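Long-range contacts in chinitase A (Streptomyces coelicolor, PDB 3EBV), which probably hydrolyses internal glycosidic bonds of chitin as a family 18 endochitinase, this chain being the catalytic domain of a longer protein: residues L124-R134 / G161-I172; F113-E121 / D143-Q151. One frame throughout, in Å; residues are numbered along the deposited sequence.

Overall arrangement
The four segments come in alternating order along the chain: strand 115-120, the start of helix 126-140, strand 145-148, then helix 161-168. Interaction 2 pairs the two strands inside the parallel barrel, its centre about 6 Å from that of the chain, and interaction 1 pairs the two helices that cover them, its centre about 15 Å from that of the chain. The two contact centres are about 11 Å apart, and the layers touch directly: Tyr-162 OH lies 2.7 Å from Leu-120 O, a probable hydrogen bond. Together they form one sector of a TIM barrel, in which the helices back neighbouring strands, the first, 115-120, carrying the DGxDxDxE signature of glycosyl hydrolase family 18.

Interaction 1. Residues L124-R134 / G161-I172; sequences LNPTYMTQALR and GYFQTALNVKDI
Thr-165 enters helix 126-134 as a knob into a hole formed by Pro-126, Met-129, Thr-130 and Leu-133. Its methyl, CG2, stands 3.8 Å from Met-129 CG. With OG1 anti to the carbonyl carbon (chi1 -55°), the hydroxyl turns back along its own helix and donates to Gly-161 O. That oxygen also accepts Thr-165 N, the two donors arriving from opposite faces of its plane. The helix starts at Pro-126 and Gly-161 come close, and a CB on Gly-161 would collide with Leu-124 O.

Leu-124 covers one face of the Tyr-162 ring in a CH-pi contact, its CG 3.9 Å from the ring centroid. CD1 of the same leucine points away from the ring and meets Thr-165 OG1, 3.2 Å away. Further along, side chains cross at about a right angle, Leu-133 CD1 4.2 Å from Val-169 CG2.

The segments belong to successive helices of the outer layer of the TIM barrel; the axes of 126-134 and 161-168 approach to 9.1 Å and cross at -35°. Leu-133 and Thr-165 also reach inward, to Leu-146 and Met-148 of strand 145-148.

Charge closes the far end. Arg-134, its chain bent at chi2, grips Asp-171 end-on: NH2 donates to the syn lone pair of OD1 at 2.7 Å, and NH1 to OD2 at 2.9 Å. Guanidinium and carboxylate are nearly coplanar, 21° apart. NH2 also donates to Asn-168 O at 2.9 Å, less straight but on a lone pair of that carbonyl, while Val-169 lies over one face of the guanidinium. Water 1 accepts from Arg-134 NE. A leucine in place of Arg-134 would probably leave Asp-171 without its opposite charge and Asn-168 O, near the helix end, without this side-chain donor.

Interaction 2. Residues F113-E121 / D143-Q151; sequences FDGVDIDLE and DMILTMAPQ
Asp-117 and Thr-147 sit side by side on neighbouring parallel strands, and the aspartate side chain turns across to its neighbour. Its CB already lies 3.1 Å from Thr-147 OG1. Because CG is anti to the backbone N (chi1 171°), the carboxylate lies close to strand 145-148. At the tip, Asp-117 OD1 accepts from Thr-147 OG1 at 2.6 Å, met on the anti side and 21° out of the carboxylate plane. OD2 has other partners, the hydroxyls of Tyr-10 and Ser-81, so both oxygens are held and the group's rotation is fixed.

Five backbone hydrogen bonds join the strands, whose directions differ by 13°: Asp-114 O, Val-116 O and Ile-118 O accept from Ile-145, Thr-147 and Ala-149, while Ile-145 O and Thr-147 O accept from Val-116 and Ile-118. Gly-115 CA comes within 3.2 Å of Ile-145 O, where a CB would clash.

On the other face, toward helices 126-140 and 161-168, Leu-146 CD1 meets Val-116 CG1 at 3.7 Å, and the Ile-118 side chain lies beside selenomethionine Met-148, CG2 of the first 4.0 Å from CE of the second. At the C-terminal end the Gln-151 amide stacks against the Glu-121 carboxylate, whose OE2 accepts from Gln-179 NE2, and water 4 links Gln-151 NE2 to Glu-121 O.

Residues 114-121 spell the DGxDxDxE signature of family 18 chitinases, which runs along this TIM-barrel strand and brings its last residue to the C-terminal end; in relatives that residue is the catalytic acid, consistent with Glu-121 lining the active site here.

Interaction 1. Residues L124-R134 / G161-I172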
loop_
_atom_site.group_PDB
_atom_site.type_symbol
_atom_site.label_atom_id
_atom_site.label_comp_id
_atom_site.label_asym_id
_atom_site.label_seq_id
_atom_site.Cartn_x
_atom_site.Cartn_y
_atom_site.Cartn_z
ATOM N N LEU A 124 10.501 -2.705 11.580
ATOM C CA LEU A 124 10.467 -1.294 11.193
ATOM C C LEU A 124 10.950 -0.486 12.409
ATOM O O LEU A 124 10.309 -0.490 13.465
ATOM C CB LEU A 124 9.053 -0.903 10.764
ATOM C CG LEU A 124 8.804 0.370 9.946
ATOM C CD1 LEU A 124 9.191 1.619 10.742
ATOM C CD2 LEU A 124 9.412 0.302 8.533
ATOM N N ASN A 125 12.076 0.208 12.239
ATOM C CA ASN A 125 12.668 0.979 13.351
ATOM C C ASN A 125 12.315 2.457 13.112
ATOM O O ASN A 125 12.786 3.058 12.124
ATOM C CB ASN A 125 14.194 0.788 13.313
ATOM C CG ASN A 125 14.893 1.504 14.439
ATOM O OD1 ASN A 125 14.620 2.687 14.672
ATOM N ND2 ASN A 125 15.736 0.797 15.170
ATOM N N PRO A 126 11.435 3.041 13.954
ATOM C CA PRO A 126 10.985 4.408 13.655
ATOM C C PRO A 126 12.088 5.470 13.756
ATOM O O PRO A 126 12.014 6.490 13.058
ATOM C CB PRO A 126 9.886 4.690 14.701
ATOM C CG PRO A 126 10.049 3.629 15.714
ATOM C CD PRO A 126 10.761 2.443 15.112
ATOM N N THR A 127 13.104 5.207 14.588
ATOM C CA THR A 127 14.183 6.197 14.712
ATOM C C THR A 127 14.851 6.313 13.343
ATOM O O THR A 127 15.062 7.441 12.862
ATOM C CB THR A 127 15.169 5.789 15.808
ATOM O OG1 THR A 127 14.537 5.877 17.087
ATOM C CG2 THR A 127 16.420 6.711 15.811
ATOM N N TYR A 128 15.175 5.184 12.699
ATOM C CA TYR A 128 16.009 5.243 11.471
ATOM C C TYR A 128 15.178 5.333 10.190
ATOM O O TYR A 128 15.575 5.980 9.229
ATOM C CB TYR A 128 17.114 4.158 11.454
ATOM C CG TYR A 128 17.994 4.425 12.650
ATOM C CD1 TYR A 128 18.857 5.513 12.622
ATOM C CD2 TYR A 128 17.863 3.709 13.834
ATOM C CE1 TYR A 128 19.606 5.829 13.734
ATOM C CE2 TYR A 128 18.624 4.035 14.981
ATOM C CZ TYR A 128 19.481 5.128 14.888
ATOM O OH TYR A 128 20.221 5.531 15.982
HETATM N N MSE A 129 13.973 4.750 10.212
HETATM C CA MSE A 129 13.136 4.934 9.038
HETATM C C MSE A 129 12.639 6.390 8.894
HETATM O O MSE A 129 12.479 6.920 7.781
HETATM C CB MSE A 129 11.919 3.982 9.059
HETATM C CG MSE A 129 11.035 4.069 7.780
HETATM SE SE MSE A 129 12.020 3.801 6.053
HETATM C CE MSE A 129 12.185 1.830 6.095
ATOM N N THR A 130 12.392 7.086 10.027
ATOM C CA THR A 130 12.002 8.496 9.935
ATOM C C THR A 130 13.176 9.300 9.324
ATOM O O THR A 130 12.964 10.086 8.410
ATOM C CB THR A 130 11.609 9.074 11.334
ATOM O OG1 THR A 130 10.462 8.332 11.835
ATOM C CG2 THR A 130 11.265 10.557 11.231
ATOM N N GLN A 131 14.384 9.028 9.821
ATOM C CA GLN A 131 15.551 9.729 9.271
ATOM C C GLN A 131 15.686 9.440 7.773
ATOM O O GLN A 131 15.896 10.368 6.974
ATOM C CB GLN A 131 16.782 9.254 9.991
ATOM C CG GLN A 131 18.091 9.922 9.442
ATOM C CD GLN A 131 19.335 9.448 10.160
ATOM O OE1 GLN A 131 19.311 8.996 11.316
ATOM N NE2 GLN A 131 20.487 9.578 9.456
ATOM N N ALA A 132 15.520 8.163 7.408
ATOM C CA ALA A 132 15.648 7.754 5.990
ATOM C C ALA A 132 14.624 8.465 5.104
ATOM O O ALA A 132 14.929 8.962 4.011
ATOM C CB ALA A 132 15.527 6.245 5.852
ATOM N N LEU A 133 13.381 8.506 5.579
ATOM C CA LEU A 133 12.330 9.120 4.782
ATOM C C LEU A 133 12.516 10.652 4.626
ATOM O O LEU A 133 12.169 11.219 3.582
ATOM C CB LEU A 133 10.914 8.786 5.340
ATOM C CG LEU A 133 10.543 7.306 5.149
ATOM C CD1 LEU A 133 9.209 7.055 5.900
ATOM C CD2 LEU A 133 10.428 6.905 3.680
ATOM N N ARG A 134 13.012 11.309 5.685
ATOM C CA ARG A 134 13.307 12.748 5.542
ATOM C C ARG A 134 14.451 12.984 4.557
ATOM O O ARG A 134 14.384 13.924 3.772
ATOM C CB ARG A 134 13.638 13.356 6.915
ATOM C CG ARG A 134 12.408 13.446 7.862
ATOM C CD ARG A 134 11.313 14.263 7.289
ATOM N NE ARG A 134 10.195 14.387 8.236
ATOM C CZ ARG A 134 9.054 15.042 7.998
ATOM N NH1 ARG A 134 8.814 15.605 6.807
ATOM N NH2 ARG A 134 8.101 15.095 8.944
ATOM N N GLY A 161 5.685 0.509 15.446
ATOM C CA GLY A 161 6.794 1.131 14.686
ATOM C C GLY A 161 6.321 1.830 13.427
ATOM O O GLY A 161 6.701 2.987 13.166
ATOM N N TYR A 162 5.488 1.163 12.616
ATOM C CA TYR A 162 4.877 1.843 11.473
ATOM C C TYR A 162 4.056 3.077 11.878
ATOM O O TYR A 162 4.093 4.107 11.221
ATOM C CB TYR A 162 3.972 0.882 10.660
ATOM C CG TYR A 162 4.669 0.120 9.565
ATOM C CD1 TYR A 162 5.314 -1.085 9.832
ATOM C CD2 TYR A 162 4.637 0.610 8.265
ATOM C CE1 TYR A 162 5.970 -1.818 8.782
ATOM C CE2 TYR A 162 5.242 -0.110 7.205
ATOM C CZ TYR A 162 5.908 -1.311 7.499
ATOM O OH TYR A 162 6.521 -1.940 6.423
ATOM N N PHE A 163 3.274 2.964 12.965
ATOM C CA PHE A 163 2.382 4.029 13.337
ATOM C C PHE A 163 3.224 5.257 13.766
ATOM O O PHE A 163 2.934 6.376 13.329
ATOM C CB PHE A 163 1.414 3.551 14.447
ATOM C CG PHE A 163 0.084 4.269 14.461
ATOM C CD1 PHE A 163 -1.102 3.550 14.763
ATOM C CD2 PHE A 163 -0.025 5.624 14.173
ATOM C CE1 PHE A 163 -2.366 4.238 14.797
ATOM C CE2 PHE A 163 -1.286 6.315 14.203
ATOM C CZ PHE A 163 -2.451 5.580 14.530
ATOM N N GLN A 164 4.251 5.013 14.584
ATOM C CA GLN A 164 5.107 6.126 15.050
ATOM C C GLN A 164 5.769 6.806 13.851
ATOM O O GLN A 164 5.822 8.022 13.780
ATOM C CB GLN A 164 6.185 5.611 15.980
ATOM C CG GLN A 164 6.996 6.742 16.626
ATOM C CD GLN A 164 6.152 7.702 17.406
ATOM O OE1 GLN A 164 5.898 8.864 16.964
ATOM N NE2 GLN A 164 5.674 7.233 18.574
ATOM N N THR A 165 6.236 5.985 12.898
ATOM C CA THR A 165 6.888 6.525 11.696
ATOM C C THR A 165 5.913 7.360 10.905
ATOM O O THR A 165 6.191 8.499 10.496
ATOM C CB THR A 165 7.504 5.416 10.833
ATOM O OG1 THR A 165 8.402 4.640 11.632
ATOM C CG2 THR A 165 8.276 6.005 9.604
ATOM N N ALA A 166 4.720 6.786 10.654
ATOM C CA ALA A 166 3.695 7.486 9.909
ATOM C C ALA A 166 3.373 8.870 10.522
ATOM O O ALA A 166 3.280 9.892 9.811
ATOM C CB ALA A 166 2.435 6.599 9.842
ATOM N N LEU A 167 3.221 8.911 11.860
ATOM C CA LEU A 167 2.966 10.181 12.537
ATOM C C LEU A 167 4.170 11.136 12.384
ATOM O O LEU A 167 3.958 12.337 12.129
ATOM C CB LEU A 167 2.655 9.940 14.011
ATOM C CG LEU A 167 1.275 9.265 14.241
ATOM C CD1 LEU A 167 1.242 8.786 15.694
ATOM C CD2 LEU A 167 0.116 10.234 13.887
ATOM N N ASN A 168 5.385 10.584 12.492
ATOM C CA ASN A 168 6.584 11.454 12.427
ATOM C C ASN A 168 6.661 12.120 11.079
ATOM O O ASN A 168 7.140 13.260 10.973
ATOM C CB ASN A 168 7.838 10.621 12.631
ATOM C CG ASN A 168 8.022 10.150 14.068
ATOM O OD1 ASN A 168 7.286 10.590 14.990
ATOM N ND2 ASN A 168 9.012 9.277 14.288
ATOM N N VAL A 169 6.224 11.398 10.034
ATOM C CA VAL A 169 6.296 11.942 8.652
ATOM C C VAL A 169 4.937 12.326 8.078
ATOM O O VAL A 169 4.743 12.375 6.851
ATOM C CB VAL A 169 7.110 11.016 7.687
ATOM C CG1 VAL A 169 8.462 10.661 8.284
ATOM C CG2 VAL A 169 6.310 9.702 7.392
ATOM N N LYS A 170 3.981 12.657 8.954
ATOM C CA LYS A 170 2.617 12.900 8.505
ATOM C C LYS A 170 2.500 13.940 7.399
ATOM O O LYS A 170 1.686 13.825 6.487
ATOM C CB LYS A 170 1.752 13.293 9.713
ATOM C CG LYS A 170 0.325 13.581 9.355
ATOM C CD LYS A 170 -0.507 13.924 10.576
ATOM C CE LYS A 170 -1.999 14.013 10.192
ATOM N NZ LYS A 170 -2.819 14.669 11.301
ATOM N N ASP A 171 3.338 14.983 7.482
ATOM C CA ASP A 171 3.255 16.067 6.486
ATOM C C ASP A 171 3.760 15.676 5.081
ATOM O O ASP A 171 3.523 16.437 4.128
ATOM C CB ASP A 171 4.071 17.252 6.992
ATOM C CG ASP A 171 5.480 16.833 7.338
ATOM O OD1 ASP A 171 5.656 16.110 8.339
ATOM O OD2 ASP A 171 6.403 17.175 6.613
ATOM N N ILE A 172 4.398 14.504 4.940
ATOM C CA ILE A 172 4.846 14.031 3.614
ATOM C C ILE A 172 4.223 12.677 3.226
ATOM O O ILE A 172 4.546 12.112 2.171
ATOM C CB ILE A 172 6.390 13.919 3.500
ATOM C CG1 ILE A 172 6.990 13.045 4.588
ATOM C CG2 ILE A 172 7.013 15.340 3.514
ATOM C CD1 ILE A 172 8.472 12.661 4.315
HETATM O O HOH W 1 10.423 14.251 11.029
#

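Interaction 2. Residues F113-E121 / D143-Q151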
loop_
_atom_site.group_PDB
_atom_site.type_symbol
_atom_site.label_atom_id
_atom_site.label_comp_id
_atom_site.label_asym_id
_atom_site.label_seq_id
_atom_site.Cartn_x
_atom_site.Cartn_y
_atom_site.Cartn_z
ATOM N N PHE A 113 9.855 6.586 -11.299
ATOM C CA PHE A 113 8.812 6.367 -10.289
ATOM C C PHE A 113 8.475 7.644 -9.531
ATOM O O PHE A 113 9.355 8.502 -9.303
ATOM C CB PHE A 113 9.259 5.303 -9.299
ATOM C CG PHE A 113 9.455 3.920 -9.907
ATOM C CD1 PHE A 113 8.529 3.387 -10.812
ATOM C CD2 PHE A 113 10.573 3.161 -9.562
ATOM C CE1 PHE A 113 8.739 2.094 -11.363
ATOM C CE2 PHE A 113 10.799 1.878 -10.077
ATOM C CZ PHE A 113 9.856 1.333 -10.968
ATOM N N ASP A 114 7.200 7.765 -9.130
ATOM C CA ASP A 114 6.711 8.926 -8.399
ATOM C C ASP A 114 7.034 8.925 -6.906
ATOM O O ASP A 114 6.788 9.931 -6.228
ATOM C CB ASP A 114 5.203 9.072 -8.595
ATOM C CG ASP A 114 4.854 9.262 -10.039
ATOM O OD1 ASP A 114 5.239 10.346 -10.573
ATOM O OD2 ASP A 114 4.273 8.345 -10.657
ATOM N N GLY A 115 7.566 7.818 -6.399
ATOM C CA GLY A 115 7.779 7.697 -4.955
ATOM C C GLY A 115 7.938 6.256 -4.561
ATOM O O GLY A 115 8.315 5.395 -5.391
ATOM N N VAL A 116 7.630 5.987 -3.277
ATOM C CA VAL A 116 8.020 4.744 -2.657
ATOM C C VAL A 116 6.861 4.258 -1.773
ATOM O O VAL A 116 6.096 5.078 -1.201
ATOM C CB VAL A 116 9.316 4.898 -1.793
ATOM C CG1 VAL A 116 9.116 5.902 -0.615
ATOM C CG2 VAL A 116 9.829 3.550 -1.316
ATOM N N ASP A 117 6.767 2.920 -1.664
ATOM C CA ASP A 117 5.840 2.272 -0.703
ATOM C C ASP A 117 6.681 1.491 0.267
ATOM O O ASP A 117 7.595 0.742 -0.117
ATOM C CB ASP A 117 4.913 1.302 -1.449
ATOM C CG ASP A 117 4.078 0.420 -0.494
ATOM O OD1 ASP A 117 3.268 1.016 0.293
ATOM O OD2 ASP A 117 4.237 -0.832 -0.510
ATOM N N ILE A 118 6.443 1.696 1.561
ATOM C CA ILE A 118 7.184 0.983 2.584
ATOM C C ILE A 118 6.425 -0.259 2.999
ATOM O O ILE A 118 5.383 -0.162 3.665
ATOM C CB ILE A 118 7.428 1.921 3.833
ATOM C CG1 ILE A 118 8.040 3.284 3.391
ATOM C CG2 ILE A 118 8.219 1.181 4.933
ATOM C CD1 ILE A 118 9.395 3.145 2.664
ATOM N N ASP A 119 6.971 -1.411 2.648
ATOM C CA ASP A 119 6.353 -2.690 2.942
ATOM C C ASP A 119 7.384 -3.663 3.537
ATOM O O ASP A 119 7.368 -4.867 3.215
ATOM C CB ASP A 119 5.704 -3.278 1.673
ATOM C CG ASP A 119 4.895 -4.529 1.950
ATOM O OD1 ASP A 119 4.475 -4.782 3.106
ATOM O OD2 ASP A 119 4.704 -5.285 0.965
ATOM N N LEU A 120 8.220 -3.149 4.438
ATOM C CA LEU A 120 9.131 -4.027 5.196
ATOM C C LEU A 120 8.285 -4.895 6.142
ATOM O O LEU A 120 7.494 -4.376 6.960
ATOM C CB LEU A 120 10.141 -3.220 6.011
ATOM C CG LEU A 120 11.025 -2.221 5.251
ATOM C CD1 LEU A 120 12.201 -1.761 6.185
ATOM C CD2 LEU A 120 11.523 -2.796 3.998
ATOM N N GLU A 121 8.509 -6.208 6.093
ATOM C CA GLU A 121 7.798 -7.136 6.995
ATOM C C GLU A 121 8.727 -7.836 7.977
ATOM O O GLU A 121 8.328 -8.785 8.685
ATOM C CB GLU A 121 6.963 -8.107 6.164
ATOM C CG GLU A 121 5.986 -7.314 5.295
ATOM C CD GLU A 121 4.965 -8.165 4.590
ATOM O OE1 GLU A 121 4.953 -9.404 4.786
ATOM O OE2 GLU A 121 4.203 -7.579 3.806
ATOM N N ASP A 143 6.305 16.675 -3.952
ATOM C CA ASP A 143 5.330 15.963 -4.786
ATOM C C ASP A 143 5.500 14.454 -4.651
ATOM O O ASP A 143 4.722 13.687 -5.231
ATOM C CB ASP A 143 5.471 16.351 -6.265
ATOM C CG ASP A 143 5.034 17.790 -6.549
ATOM O OD1 ASP A 143 4.316 18.408 -5.711
ATOM O OD2 ASP A 143 5.411 18.278 -7.641
HETATM N N MSE A 144 6.512 14.019 -3.910
HETATM C CA MSE A 144 6.780 12.566 -3.804
HETATM C C MSE A 144 5.567 11.841 -3.201
HETATM O O MSE A 144 4.956 12.308 -2.236
HETATM C CB MSE A 144 8.008 12.271 -2.954
HETATM C CG MSE A 144 8.426 10.804 -3.043
HETATM SE SE MSE A 144 9.920 10.371 -1.936
HETATM C CE MSE A 144 9.046 10.581 -0.179
ATOM N N ILE A 145 5.207 10.726 -3.818
ATOM C CA ILE A 145 4.184 9.839 -3.244
ATOM C C ILE A 145 4.867 8.953 -2.220
ATOM O O ILE A 145 5.907 8.316 -2.491
ATOM C CB ILE A 145 3.544 8.971 -4.341
ATOM C CG1 ILE A 145 2.853 9.848 -5.405
ATOM C CG2 ILE A 145 2.575 7.911 -3.728
ATOM C CD1 ILE A 145 1.684 10.717 -4.901
ATOM N N LEU A 146 4.248 8.866 -1.020
ATOM C CA LEU A 146 4.821 8.040 0.044
ATOM C C LEU A 146 3.657 7.234 0.628
ATOM O O LEU A 146 2.717 7.819 1.208
ATOM C CB LEU A 146 5.466 8.906 1.152
ATOM C CG LEU A 146 5.880 8.113 2.414
ATOM C CD1 LEU A 146 6.864 6.975 2.144
ATOM C CD2 LEU A 146 6.462 9.169 3.403
ATOM N N THR A 147 3.719 5.917 0.447
ATOM C CA THR A 147 2.693 5.056 1.054
ATOM C C THR A 147 3.367 4.059 1.984
ATOM O O THR A 147 4.569 3.828 1.905
ATOM C CB THR A 147 1.858 4.304 -0.056
ATOM O OG1 THR A 147 2.694 3.354 -0.740
ATOM C CG2 THR A 147 1.287 5.276 -1.083
HETATM N N MSE A 148 2.572 3.413 2.856
HETATM C CA MSE A 148 3.084 2.366 3.739
HETATM C C MSE A 148 2.026 1.289 3.797
HETATM O O MSE A 148 0.829 1.624 3.732
HETATM C CB MSE A 148 3.329 2.895 5.150
HETATM C CG MSE A 148 4.229 4.160 5.144
HETATM SE SE MSE A 148 4.568 4.765 6.994
HETATM C CE MSE A 148 6.215 3.751 7.295
ATOM N N ALA A 149 2.479 0.044 3.926
ATOM C CA ALA A 149 1.563 -1.112 3.960
ATOM C C ALA A 149 1.871 -1.966 5.204
ATOM O O ALA A 149 2.294 -3.125 5.124
ATOM C CB ALA A 149 1.702 -1.956 2.670
ATOM N N PRO A 150 1.629 -1.396 6.397
ATOM C CA PRO A 150 1.831 -2.174 7.631
ATOM C C PRO A 150 0.936 -3.410 7.681
ATOM O O PRO A 150 -0.115 -3.436 7.030
ATOM C CB PRO A 150 1.332 -1.210 8.734
ATOM C CG PRO A 150 0.421 -0.211 8.009
ATOM C CD PRO A 150 1.056 -0.045 6.636
ATOM N N GLN A 151 1.378 -4.392 8.466
ATOM C CA GLN A 151 0.500 -5.480 8.894
ATOM C C GLN A 151 -0.326 -5.000 10.089
ATOM O O GLN A 151 -0.035 -3.959 10.723
ATOM C CB GLN A 151 1.353 -6.697 9.248
ATOM C CG GLN A 151 1.999 -7.298 8.006
ATOM C CD GLN A 151 2.843 -8.483 8.371
ATOM O OE1 GLN A 151 2.349 -9.616 8.407
ATOM N NE2 GLN A 151 4.106 -8.234 8.702
HETATM O O HOH W 2 4.416 -4.460 6.257
HETATM O O HOH W 3 5.123 -5.508 8.740
HETATM O O HOH W 4 6.130 -10.380 9.127
#